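Long-range contacts in manganese-containing pseudocatalase (Thermus thermophilus, PDB 2V8T), which probably breaks down hydrogen peroxide to water and oxygen, as a catalase that uses a pair of manganese ions in place of haem: residues V26-L30 / V77-I81; E36-L40 / E70-I74; N42-Q46 / H150-E155; L62-I66 / H188-Y192. Where two conformers were deposited one is given. Numbering follows the deposited sequence.

Contact 1: V26-L30 / V77-I81; sequences VQALL and VAATI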
loop_
_atom_site.group_PDB
_atom_site.type_symbol
_atom_site.label_atom_id
_atom_site.label_comp_id
_atom_site.label_asym_id
_atom_site.label_seq_id
_atom_site.Cartn_x
_atom_site.Cartn_y
_atom_site.Cartn_z
ATOM N N VAL A 26 14.264 13.310 9.987
ATOM C CA VAL A 26 15.015 13.567 8.763
ATOM C C VAL A 26 14.637 12.582 7.650
ATOM O O VAL A 26 14.719 12.916 6.468
ATOM C CB VAL A 26 16.542 13.622 9.046
ATOM C CG1 VAL A 26 17.331 13.763 7.747
ATOM C CG2 VAL A 26 16.844 14.800 9.980
ATOM N N GLN A 27 14.161 11.375 8.018
ATOM C CA GLN A 27 13.644 10.467 7.001
ATOM C C GLN A 27 12.590 11.105 6.106
ATOM O O GLN A 27 12.484 10.717 4.942
ATOM C CB GLN A 27 13.092 9.183 7.631
ATOM C CG GLN A 27 14.134 8.182 8.093
ATOM C CD GLN A 27 14.838 7.354 7.041
ATOM O OE1 GLN A 27 15.771 6.590 7.384
ATOM N NE2 GLN A 27 14.449 7.440 5.778
ATOM N N ALA A 28 11.766 12.033 6.620
ATOM C CA ALA A 28 10.804 12.682 5.732
ATOM C C ALA A 28 11.465 13.297 4.507
ATOM O O ALA A 28 10.872 13.369 3.429
ATOM C CB ALA A 28 10.032 13.792 6.467
ATOM N N LEU A 29 12.687 13.783 4.699
ATOM C CA LEU A 29 13.449 14.475 3.673
ATOM C C LEU A 29 14.161 13.514 2.727
ATOM O O LEU A 29 14.764 13.945 1.745
ATOM C CB LEU A 29 14.469 15.433 4.312
ATOM C CG LEU A 29 13.876 16.355 5.394
ATOM C CD1 LEU A 29 14.964 17.310 5.876
ATOM C CD2 LEU A 29 12.647 17.107 4.891
ATOM N N LEU A 30 14.092 12.202 3.032
ATOM C CA LEU A 30 14.703 11.174 2.203
ATOM C C LEU A 30 13.600 10.441 1.412
ATOM O O LEU A 30 13.517 10.521 0.202
ATOM C CB LEU A 30 15.552 10.230 3.028
ATOM C CG LEU A 30 16.282 9.146 2.241
ATOM C CD1 LEU A 30 17.087 9.716 1.050
ATOM C CD2 LEU A 30 17.197 8.368 3.188
ATOM N N VAL A 77 21.345 13.218 2.370
ATOM C CA VAL A 77 20.353 13.011 3.426
ATOM C C VAL A 77 20.574 11.648 4.097
ATOM O O VAL A 77 20.497 11.565 5.340
ATOM C CB VAL A 77 18.922 13.176 2.887
ATOM C CG1 VAL A 77 17.933 12.970 4.042
ATOM C CG2 VAL A 77 18.737 14.582 2.300
ATOM N N ALA A 78 20.872 10.594 3.325
ATOM C CA ALA A 78 21.167 9.321 3.931
ATOM C C ALA A 78 22.361 9.439 4.894
ATOM O O ALA A 78 22.358 8.845 5.973
ATOM C CB ALA A 78 21.409 8.263 2.875
ATOM N N ALA A 79 23.404 10.176 4.484
ATOM C CA ALA A 79 24.580 10.362 5.347
ATOM C C ALA A 79 24.224 11.058 6.645
ATOM O O ALA A 79 24.804 10.763 7.701
ATOM C CB ALA A 79 25.679 11.119 4.606
ATOM N N THR A 80 23.293 12.012 6.582
ATOM C CA THR A 80 22.842 12.717 7.756
ATOM C C THR A 80 22.124 11.759 8.726
ATOM O O THR A 80 22.390 11.735 9.924
ATOM C CB THR A 80 21.909 13.878 7.339
ATOM O OG1 THR A 80 22.610 14.767 6.466
ATOM C CG2 THR A 80 21.410 14.648 8.521
ATOM N N ILE A 81 21.188 10.982 8.179
ATOM C CA ILE A 81 20.497 9.964 8.969
ATOM C C ILE A 81 21.479 8.979 9.569
ATOM O O ILE A 81 21.408 8.653 10.765
ATOM C CB ILE A 81 19.419 9.280 8.092
ATOM C CG1 ILE A 81 18.318 10.277 7.766
ATOM C CG2 ILE A 81 18.899 8.024 8.749
ATOM C CD1 ILE A 81 17.467 9.880 6.577
#
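V26 opens the segment 26-30 with its CB pointing at the helix carrying V77-I81. CG1 of V26 lies 3.6 Å from CG1 of I81 and 3.8 Å from CG1 of V77, so one methyl of this beta-branched residue meets two residues a helical turn apart. Q27 starts away from the partner, yet its side chain folds back until CD is 3.7 Å from CD1 of I81; the amide is satisfied elsewhere, with OE1 bonded to H115 and NE2 to the carbonyls of L124 and M126, which lets a polar residue be buried. L29 only brushes V77, CB to CG1 4.3 Å. L30 does more: its CB is 3.8 Å from CG1 of V77, and its CD2 is 3.7 Å from CD1 of I81 and 4.2 Å from CB of A78, whose small side chain lets the leucine come close to the helix. No hydrogen bond crosses this interface, which is mostly apolar. It joins the short helical turn before helix 36-49 to helix 57-85, while M177, I178 and L181 of helix 172-200 and V165 of helix 144-166 pack against it, and Y45 and F48 of a second subunit touch L30 and A78.

Contact 2: E36-L40 / E70-I74; sequences EMSTL and ELGHI. With MN (manganese (II) ion), chain C; MN (manganese (II) ion), chain D.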
loop_
_atom_site.group_PDB
_atom_site.type_symbol
_atom_site.label_atom_id
_atom_site.label_comp_id
_atom_site.label_asym_id
_atom_site.label_seq_id
_atom_site.Cartn_x
_atom_site.Cartn_y
_atom_site.Cartn_z
ATOM N N GLU A 36 13.910 13.778 -0.977
ATOM C CA GLU A 36 14.872 13.801 -2.086
ATOM C C GLU A 36 14.668 12.637 -3.015
ATOM O O GLU A 36 14.972 12.733 -4.217
ATOM C CB GLU A 36 16.295 13.840 -1.526
ATOM C CG GLU A 36 16.611 15.196 -0.871
ATOM C CD GLU A 36 16.818 16.298 -1.845
ATOM O OE1 GLU A 36 16.866 16.054 -3.067
ATOM O OE2 GLU A 36 16.935 17.505 -1.442
ATOM N N MET A 37 14.171 11.486 -2.537
ATOM C CA MET A 37 13.821 10.412 -3.468
ATOM C C MET A 37 12.804 10.881 -4.494
ATOM O O MET A 37 12.837 10.452 -5.641
ATOM C CB MET A 37 13.281 9.177 -2.745
ATOM C CG MET A 37 14.267 8.364 -2.046
ATOM S SD MET A 37 15.282 7.363 -3.203
ATOM C CE MET A 37 14.101 6.126 -3.755
ATOM N N SER A 38 11.837 11.683 -4.052
ATOM C CA SER A 38 10.809 12.153 -4.955
ATOM C C SER A 38 11.339 13.146 -5.970
ATOM O O SER A 38 11.015 13.020 -7.158
ATOM C CB SER A 38 9.639 12.757 -4.203
ATOM O OG SER A 38 8.980 11.704 -3.525
ATOM N N THR A 39 12.094 14.138 -5.557
ATOM C CA THR A 39 12.639 15.070 -6.567
ATOM C C THR A 39 13.562 14.329 -7.522
ATOM O O THR A 39 13.435 14.462 -8.748
ATOM C CB THR A 39 13.251 16.285 -5.899
ATOM O OG1 THR A 39 14.203 15.808 -4.967
ATOM C CG2 THR A 39 12.201 17.140 -5.227
ATOM N N LEU A 40 14.433 13.470 -6.990
ATOM C CA LEU A 40 15.281 12.632 -7.830
ATOM C C LEU A 40 14.467 11.895 -8.857
ATOM O O LEU A 40 14.755 11.936 -10.070
ATOM C CB LEU A 40 16.038 11.637 -6.963
ATOM C CG LEU A 40 16.746 10.534 -7.727
ATOM C CD1 LEU A 40 17.791 11.069 -8.686
ATOM C CD2 LEU A 40 17.354 9.534 -6.728
ATOM N N GLU A 70 20.182 15.637 -7.819
ATOM C CA GLU A 70 19.383 15.029 -6.752
ATOM C C GLU A 70 19.914 13.672 -6.339
ATOM O O GLU A 70 19.674 13.252 -5.179
ATOM C CB GLU A 70 17.906 14.920 -7.161
ATOM C CG GLU A 70 17.194 16.195 -7.590
ATOM C CD GLU A 70 17.023 17.300 -6.548
ATOM O OE1 GLU A 70 17.698 17.279 -5.555
ATOM O OE2 GLU A 70 16.255 18.244 -6.834
ATOM N N LEU A 71 20.665 12.961 -7.176
ATOM C CA LEU A 71 21.322 11.723 -6.726
ATOM C C LEU A 71 22.216 11.998 -5.530
ATOM O O LEU A 71 22.284 11.219 -4.572
ATOM C CB LEU A 71 22.160 11.095 -7.863
ATOM C CG LEU A 71 21.384 10.445 -8.991
ATOM C CD1 LEU A 71 22.313 10.196 -10.189
ATOM C CD2 LEU A 71 20.765 9.139 -8.535
ATOM N N GLY A 72 23.008 13.072 -5.607
ATOM C CA GLY A 72 23.852 13.428 -4.505
ATOM C C GLY A 72 23.094 13.907 -3.305
ATOM O O GLY A 72 23.612 13.898 -2.172
ATOM N N HIS A 73 21.847 14.360 -3.492
ATOM C CA HIS A 73 21.037 14.756 -2.349
ATOM C C HIS A 73 20.466 13.561 -1.601
ATOM O O HIS A 73 20.430 13.601 -0.366
ATOM C CB HIS A 73 19.949 15.728 -2.750
ATOM C CG HIS A 73 20.449 17.010 -3.260
ATOM N ND1 HIS A 73 19.590 18.050 -3.563
ATOM C CD2 HIS A 73 21.736 17.418 -3.520
ATOM C CE1 HIS A 73 20.366 19.033 -4.015
ATOM N NE2 HIS A 73 21.661 18.686 -3.997
ATOM N N ILE A 74 20.012 12.502 -2.279
ATOM C CA ILE A 74 19.636 11.314 -1.509
ATOM C C ILE A 74 20.838 10.829 -0.726
ATOM O O ILE A 74 20.724 10.383 0.422
ATOM C CB ILE A 74 18.944 10.186 -2.325
ATOM C CG1 ILE A 74 19.794 9.559 -3.405
ATOM C CG2 ILE A 74 17.612 10.673 -2.878
ATOM C CD1 ILE A 74 19.262 8.188 -3.876
HETATM MN MN MN C . 17.381 18.092 -3.597
HETATM MN MN MN D . 15.749 19.994 -5.753
HETATM O O HOH W 1 15.479 18.313 -4.393
HETATM O O HOH W 2 17.245 19.665 -2.018
#
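The dimanganese centre is built here, where two nearly antiparallel helices (163° between their directions, axes 8.7 Å at closest) bring three metal ligands together. E36 chelates the chain C manganese through OE1 at 2.2 Å and OE2 at 2.3 Å, and H73 adds ND1 at 2.2 Å. E70 bridges: its OE1 is 2.1 Å from the chain C ion and its OE2 2.1 Å from the chain D ion. Water 1 also joins the ions, whereas water 2 binds the chain C ion. The metal explains why OE1 of E36 and OE1 of E70 can sit 2.9 Å apart, since its positive charge offsets their repulsion; K162 bonds OE2 of E36. Elsewhere the interface is apolar. L40 fits its CD1 3.5 Å from CD2 of L71 and its CD2 3.7 Å from CD1 of I74, and its CA rests 3.5 Å from CB of E70. CG2 of I74 lies 3.7 Å from CB of E36 and 4.1 Å from SD of M37. E155 and H188, from the other two helices, complete the protein ligands. Such a carboxylate-bridged dimetal site in a four-helix bundle typifies the dimetal members of the ferritin-like superfamily.

Contact 3: N42-Q46 / H150-E155; sequences NYMYQ and HNFFLE. With MN (manganese (II) ion), chain D.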
loop_
_atom_site.group_PDB
_atom_site.type_symbol
_atom_site.label_atom_id
_atom_site.label_comp_id
_atom_site.label_asym_id
_atom_site.label_seq_id
_atom_site.Cartn_x
_atom_site.Cartn_y
_atom_site.Cartn_z
ATOM N N ASN A 42 11.280 11.980 -9.851
ATOM C CA ASN A 42 10.515 12.788 -10.775
ATOM C C ASN A 42 11.395 13.249 -11.957
ATOM O O ASN A 42 11.035 13.089 -13.109
ATOM C CB ASN A 42 9.916 14.037 -10.066
ATOM C CG ASN A 42 8.550 13.701 -9.497
ATOM O OD1 ASN A 42 7.578 13.772 -10.217
ATOM N ND2 ASN A 42 8.485 13.304 -8.232
ATOM N N TYR A 43 12.531 13.872 -11.605
ATOM C CA TYR A 43 13.341 14.455 -12.701
ATOM C C TYR A 43 14.008 13.361 -13.499
ATOM O O TYR A 43 14.183 13.501 -14.729
ATOM C CB TYR A 43 14.331 15.442 -12.132
ATOM C CG TYR A 43 13.721 16.467 -11.223
ATOM C CD1 TYR A 43 12.372 16.865 -11.267
ATOM C CD2 TYR A 43 14.511 17.058 -10.237
ATOM C CE1 TYR A 43 11.842 17.720 -10.333
ATOM C CE2 TYR A 43 14.009 17.955 -9.312
ATOM C CZ TYR A 43 12.640 18.273 -9.359
ATOM O OH TYR A 43 12.069 19.105 -8.443
ATOM N N MET A 44 14.390 12.266 -12.858
ATOM C CA MET A 44 15.019 11.174 -13.580
ATOM C C MET A 44 14.057 10.633 -14.622
ATOM O O MET A 44 14.395 10.511 -15.810
ATOM C CB MET A 44 15.464 10.095 -12.633
ATOM C CG MET A 44 16.375 9.135 -13.194
ATOM S SD MET A 44 17.959 9.790 -13.771
ATOM C CE MET A 44 18.599 10.108 -12.492
ATOM N N TYR A 45 12.833 10.239 -14.201
ATOM C CA TYR A 45 11.890 9.676 -15.162
ATOM C C TYR A 45 11.452 10.698 -16.188
ATOM O O TYR A 45 11.301 10.363 -17.364
ATOM C CB TYR A 45 10.723 8.996 -14.458
ATOM C CG TYR A 45 11.110 7.620 -13.984
ATOM C CD1 TYR A 45 10.868 6.491 -14.747
ATOM C CD2 TYR A 45 11.797 7.409 -12.804
ATOM C CE1 TYR A 45 11.289 5.261 -14.360
ATOM C CE2 TYR A 45 12.253 6.163 -12.382
ATOM C CZ TYR A 45 11.965 5.083 -13.207
ATOM O OH TYR A 45 12.361 3.807 -12.816
ATOM N N GLN A 46 11.223 11.967 -15.782
ATOM C CA GLN A 46 10.904 12.962 -16.794
ATOM C C GLN A 46 12.014 13.044 -17.837
ATOM O O GLN A 46 11.772 13.202 -19.035
ATOM C CB GLN A 46 10.681 14.346 -16.165
ATOM C CG GLN A 46 9.373 14.417 -15.387
ATOM C CD GLN A 46 9.319 15.669 -14.547
ATOM O OE1 GLN A 46 10.118 16.577 -14.761
ATOM N NE2 GLN A 46 8.397 15.750 -13.602
ATOM N N HIS A 150 4.505 21.234 -12.129
ATOM C CA HIS A 150 4.623 20.288 -11.043
ATOM C C HIS A 150 5.968 20.421 -10.333
ATOM O O HIS A 150 6.016 20.383 -9.098
ATOM C CB HIS A 150 4.515 18.848 -11.638
ATOM C CG HIS A 150 4.871 17.796 -10.651
ATOM N ND1 HIS A 150 6.174 17.352 -10.500
ATOM C CD2 HIS A 150 4.175 17.155 -9.686
ATOM C CE1 HIS A 150 6.195 16.475 -9.482
ATOM N NE2 HIS A 150 4.996 16.325 -8.966
ATOM N N ASN A 151 7.053 20.531 -11.094
ATOM C CA ASN A 151 8.388 20.540 -10.491
ATOM C C ASN A 151 8.643 21.801 -9.659
ATOM O O ASN A 151 9.302 21.749 -8.622
ATOM C CB ASN A 151 9.454 20.437 -11.550
ATOM C CG ASN A 151 9.414 19.088 -12.290
ATOM O OD1 ASN A 151 8.741 18.140 -11.864
ATOM N ND2 ASN A 151 10.178 19.013 -13.382
ATOM N N PHE A 152 8.107 22.924 -10.116
ATOM C CA PHE A 152 8.199 24.174 -9.325
ATOM C C PHE A 152 7.519 23.970 -7.974
ATOM O O PHE A 152 8.072 24.263 -6.917
ATOM C CB PHE A 152 7.565 25.297 -10.152
ATOM C CG PHE A 152 7.608 26.641 -9.463
ATOM C CD1 PHE A 152 8.716 27.461 -9.554
ATOM C CD2 PHE A 152 6.531 27.078 -8.714
ATOM C CE1 PHE A 152 8.750 28.699 -8.930
ATOM C CE2 PHE A 152 6.558 28.318 -8.081
ATOM C CZ PHE A 152 7.660 29.122 -8.213
ATOM N N PHE A 153 6.270 23.448 -8.032
ATOM C CA PHE A 153 5.542 23.100 -6.792
ATOM C C PHE A 153 6.343 22.124 -5.930
ATOM O O PHE A 153 6.467 22.297 -4.724
ATOM C CB PHE A 153 4.171 22.531 -7.157
ATOM C CG PHE A 153 3.515 21.866 -5.987
ATOM C CD1 PHE A 153 3.034 22.617 -4.909
ATOM C CD2 PHE A 153 3.451 20.495 -5.892
ATOM C CE1 PHE A 153 2.547 21.996 -3.771
ATOM C CE2 PHE A 153 2.899 19.896 -4.742
ATOM C CZ PHE A 153 2.472 20.681 -3.676
ATOM N N LEU A 154 6.880 21.062 -6.563
ATOM C CA LEU A 154 7.584 20.021 -5.819
ATOM C C LEU A 154 8.729 20.640 -5.033
ATOM O O LEU A 154 8.971 20.289 -3.874
ATOM C CB LEU A 154 8.172 18.957 -6.724
ATOM C CG LEU A 154 8.179 17.481 -6.364
ATOM C CD1 LEU A 154 9.181 16.740 -7.333
ATOM C CD2 LEU A 154 8.228 17.179 -4.876
ATOM N N GLU A 155 9.519 21.529 -5.654
ATOM C CA GLU A 155 10.619 22.119 -4.958
ATOM C C GLU A 155 10.199 22.949 -3.769
ATOM O O GLU A 155 10.859 22.925 -2.726
ATOM C CB GLU A 155 11.532 22.943 -5.903
ATOM C CG GLU A 155 12.307 22.080 -6.882
ATOM C CD GLU A 155 13.479 21.300 -6.303
ATOM O OE1 GLU A 155 14.094 21.713 -5.297
ATOM O OE2 GLU A 155 13.916 20.291 -6.946
HETATM MN MN MN D . 15.749 19.994 -5.753
HETATM O O HOH W 1 15.479 18.313 -4.393
#
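Y43 buries 84 Å², more than any other residue, and its reach explains how segments whose axes come no nearer than 12.1 Å can still touch. The Y43 ring spans the gap, its CE1 lying 3.4 Å from CG of N151 and 4.1 Å from CD1 of L154, and its OH gives a 2.7 Å hydrogen bond to OE2 of E155. Tyrosine suits the place, combining a long apolar ring with a donor tip. E155 is a metal ligand, binding the chain D manganese through OE1 at 2.4 Å and OE2 at 2.2 Å, placing the phenol in the second coordination shell. The segments run nearly antiparallel, at 162°, within the four-helix bundle of the ferritin-like fold, and the tyrosine ring also meets Y192 of helix 172-200 edge-to-face. N151, with 56 Å², forms a reciprocal pair of side-chain amide hydrogen bonds with Q46: ND2 of N151 donates to OE1 of Q46 at 2.8 Å, and NE2 of Q46 to OD1 of N151 at 3.0 Å. OD1 of N151 also accepts from ND1 of H150 at 3.0 Å. N42 brings OD1 to 3.1 Å from CE1 of H150 and ND2 to 3.6 Å from CD1 of L154; its amide is held by S38, F139 and Y137. F153, out of reach of segment 42-46, meets F139 and H150 of a fourth subunit edge-to-face.

Contact 4: L62-I66 / H188-Y192; sequences LIANI and HAAAY. With MN (manganese (II) ion), chain D.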
loop_
_atom_site.group_PDB
_atom_site.type_symbol
_atom_site.label_atom_id
_atom_site.label_comp_id
_atom_site.label_asym_id
_atom_site.label_seq_id
_atom_site.Cartn_x
_atom_site.Cartn_y
_atom_site.Cartn_z
ATOM N N LEU A 62 18.167 20.977 -18.555
ATOM C CA LEU A 62 17.860 21.412 -17.194
ATOM C C LEU A 62 17.356 20.226 -16.347
ATOM O O LEU A 62 17.846 19.996 -15.253
ATOM C CB LEU A 62 16.825 22.532 -17.248
ATOM C CG LEU A 62 16.549 23.156 -15.935
ATOM C CD1 LEU A 62 17.749 23.861 -15.351
ATOM C CD2 LEU A 62 15.365 24.113 -16.054
ATOM N N ILE A 63 16.346 19.514 -16.863
ATOM C CA ILE A 63 15.767 18.413 -16.080
ATOM C C ILE A 63 16.772 17.287 -15.912
ATOM O O ILE A 63 16.906 16.707 -14.826
ATOM C CB ILE A 63 14.434 17.949 -16.724
ATOM C CG1 ILE A 63 13.375 19.083 -16.691
ATOM C CG2 ILE A 63 13.900 16.685 -16.006
ATOM C CD1 ILE A 63 12.067 18.719 -17.455
ATOM N N ALA A 64 17.495 16.925 -16.987
ATOM C CA ALA A 64 18.442 15.845 -16.915
ATOM C C ALA A 64 19.553 16.147 -15.903
ATOM O O ALA A 64 20.031 15.254 -15.186
ATOM C CB ALA A 64 19.025 15.537 -18.285
ATOM N N ASN A 65 20.013 17.395 -15.890
ATOM C CA ASN A 65 21.097 17.794 -15.014
ATOM C C ASN A 65 20.649 17.912 -13.548
ATOM O O ASN A 65 21.351 17.469 -12.648
ATOM C CB ASN A 65 21.690 19.112 -15.491
ATOM C CG ASN A 65 22.885 19.501 -14.686
ATOM O OD1 ASN A 65 23.926 18.827 -14.731
ATOM N ND2 ASN A 65 22.769 20.569 -13.922
ATOM N N ILE A 66 19.481 18.522 -13.310
ATOM C CA ILE A 66 18.994 18.615 -11.935
ATOM C C ILE A 66 18.727 17.212 -11.387
ATOM O O ILE A 66 19.038 16.939 -10.223
ATOM C CB ILE A 66 17.826 19.586 -11.797
ATOM C CG1 ILE A 66 18.288 21.004 -12.111
ATOM C CG2 ILE A 66 17.232 19.513 -10.382
ATOM C CD1 ILE A 66 17.153 22.042 -12.127
ATOM N N HIS A 188 16.860 25.237 -7.606
ATOM C CA HIS A 188 16.014 24.441 -8.492
ATOM C C HIS A 188 14.661 25.106 -8.723
ATOM O O HIS A 188 14.160 25.106 -9.849
ATOM C CB HIS A 188 15.830 23.037 -7.897
ATOM C CG HIS A 188 17.100 22.277 -7.803
ATOM N ND1 HIS A 188 17.163 21.125 -7.058
ATOM C CD2 HIS A 188 18.338 22.540 -8.324
ATOM C CE1 HIS A 188 18.421 20.698 -7.163
ATOM N NE2 HIS A 188 19.153 21.524 -7.905
ATOM N N ALA A 189 14.029 25.640 -7.666
ATOM C CA ALA A 189 12.765 26.345 -7.850
ATOM C C ALA A 189 12.929 27.531 -8.776
ATOM O O ALA A 189 12.102 27.800 -9.652
ATOM C CB ALA A 189 12.187 26.795 -6.514
ATOM N N ALA A 190 14.023 28.284 -8.589
ATOM C CA ALA A 190 14.286 29.427 -9.476
ATOM C C ALA A 190 14.469 28.964 -10.918
ATOM O O ALA A 190 14.014 29.643 -11.848
ATOM C CB ALA A 190 15.540 30.181 -8.979
ATOM N N ALA A 191 15.172 27.844 -11.125
ATOM C CA ALA A 191 15.453 27.370 -12.457
ATOM C C ALA A 191 14.158 26.924 -13.152
ATOM O O ALA A 191 13.911 27.259 -14.310
ATOM C CB ALA A 191 16.471 26.224 -12.427
ATOM N N TYR A 192 13.328 26.150 -12.443
ATOM C CA TYR A 192 12.048 25.762 -13.026
ATOM C C TYR A 192 11.133 26.963 -13.237
ATOM O O TYR A 192 10.390 27.026 -14.226
ATOM C CB TYR A 192 11.370 24.680 -12.175
ATOM C CG TYR A 192 12.130 23.363 -12.174
ATOM C CD1 TYR A 192 12.645 22.814 -13.338
ATOM C CD2 TYR A 192 12.343 22.660 -10.989
ATOM C CE1 TYR A 192 13.303 21.589 -13.328
ATOM C CE2 TYR A 192 13.012 21.445 -10.975
ATOM C CZ TYR A 192 13.487 20.900 -12.154
ATOM O OH TYR A 192 14.167 19.713 -12.213
HETATM MN MN MN D . 15.749 19.994 -5.753
HETATM O O HOH W 1 15.479 18.313 -4.393
#
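Apolar side chains fill the space between two antiparallel helices of the bundle, 57-85 and 172-200, just beside the manganese pair. The segment axes run at 168° and approach no closer than 11.6 Å, so bulky residues must bridge the gap. I66 does most of this, burying 88 Å². CG2 of I66 sits over a face of the H188 ring, 3.5 Å from the centroid and only 5° off the normal, a CH-pi contact, while CD1 of I66 lies 3.8 Å from CZ of Y192 and 4.2 Å from CB of A191. The alanine matches this role: a lone methyl that faces the other helix without crowding I66 or L62, whose CD1 is 4.0 Å from CB of A191. L62 also sets CD2 4.1 Å from CD1 of Y192, and CG1 of I63 is 4.2 Å from CE1 of Y192. H188 binds the chain D manganese through ND1 at 2.2 Å, and NE2 is hydrogen-bonded to E69. Metal, carboxylate and methyl thus restrain the imidazole from several directions. OH of Y192, 3.6 Å from CG2 of I66, has no polar partner in the model, so here the tyrosine works chiefly through its ring.

Overall arrangement
The four contacts sample one helical bundle. Helix 57-85 serves contacts 1, 2 and 4, helix 36-49 serves contacts 2 and 3, helices 144-166 and 172-200 enter through contacts 3 and 4, and helix 28-31 through contact 1. Contact 2 is nested along the chain inside the loop closed by contact 1, their centres 10 Å apart; contacts 3 and 4 have centres 9 Å apart and segments that alternate in sequence. E70, E155 and H188 converge on the chain D ion, while E36 and H73 hold the chain C ion, bridged to it by E70 and water 1. Contact 1, about 19 Å and 21 Å from contacts 3 and 4 between centres, continues the apolar packing along the bundle.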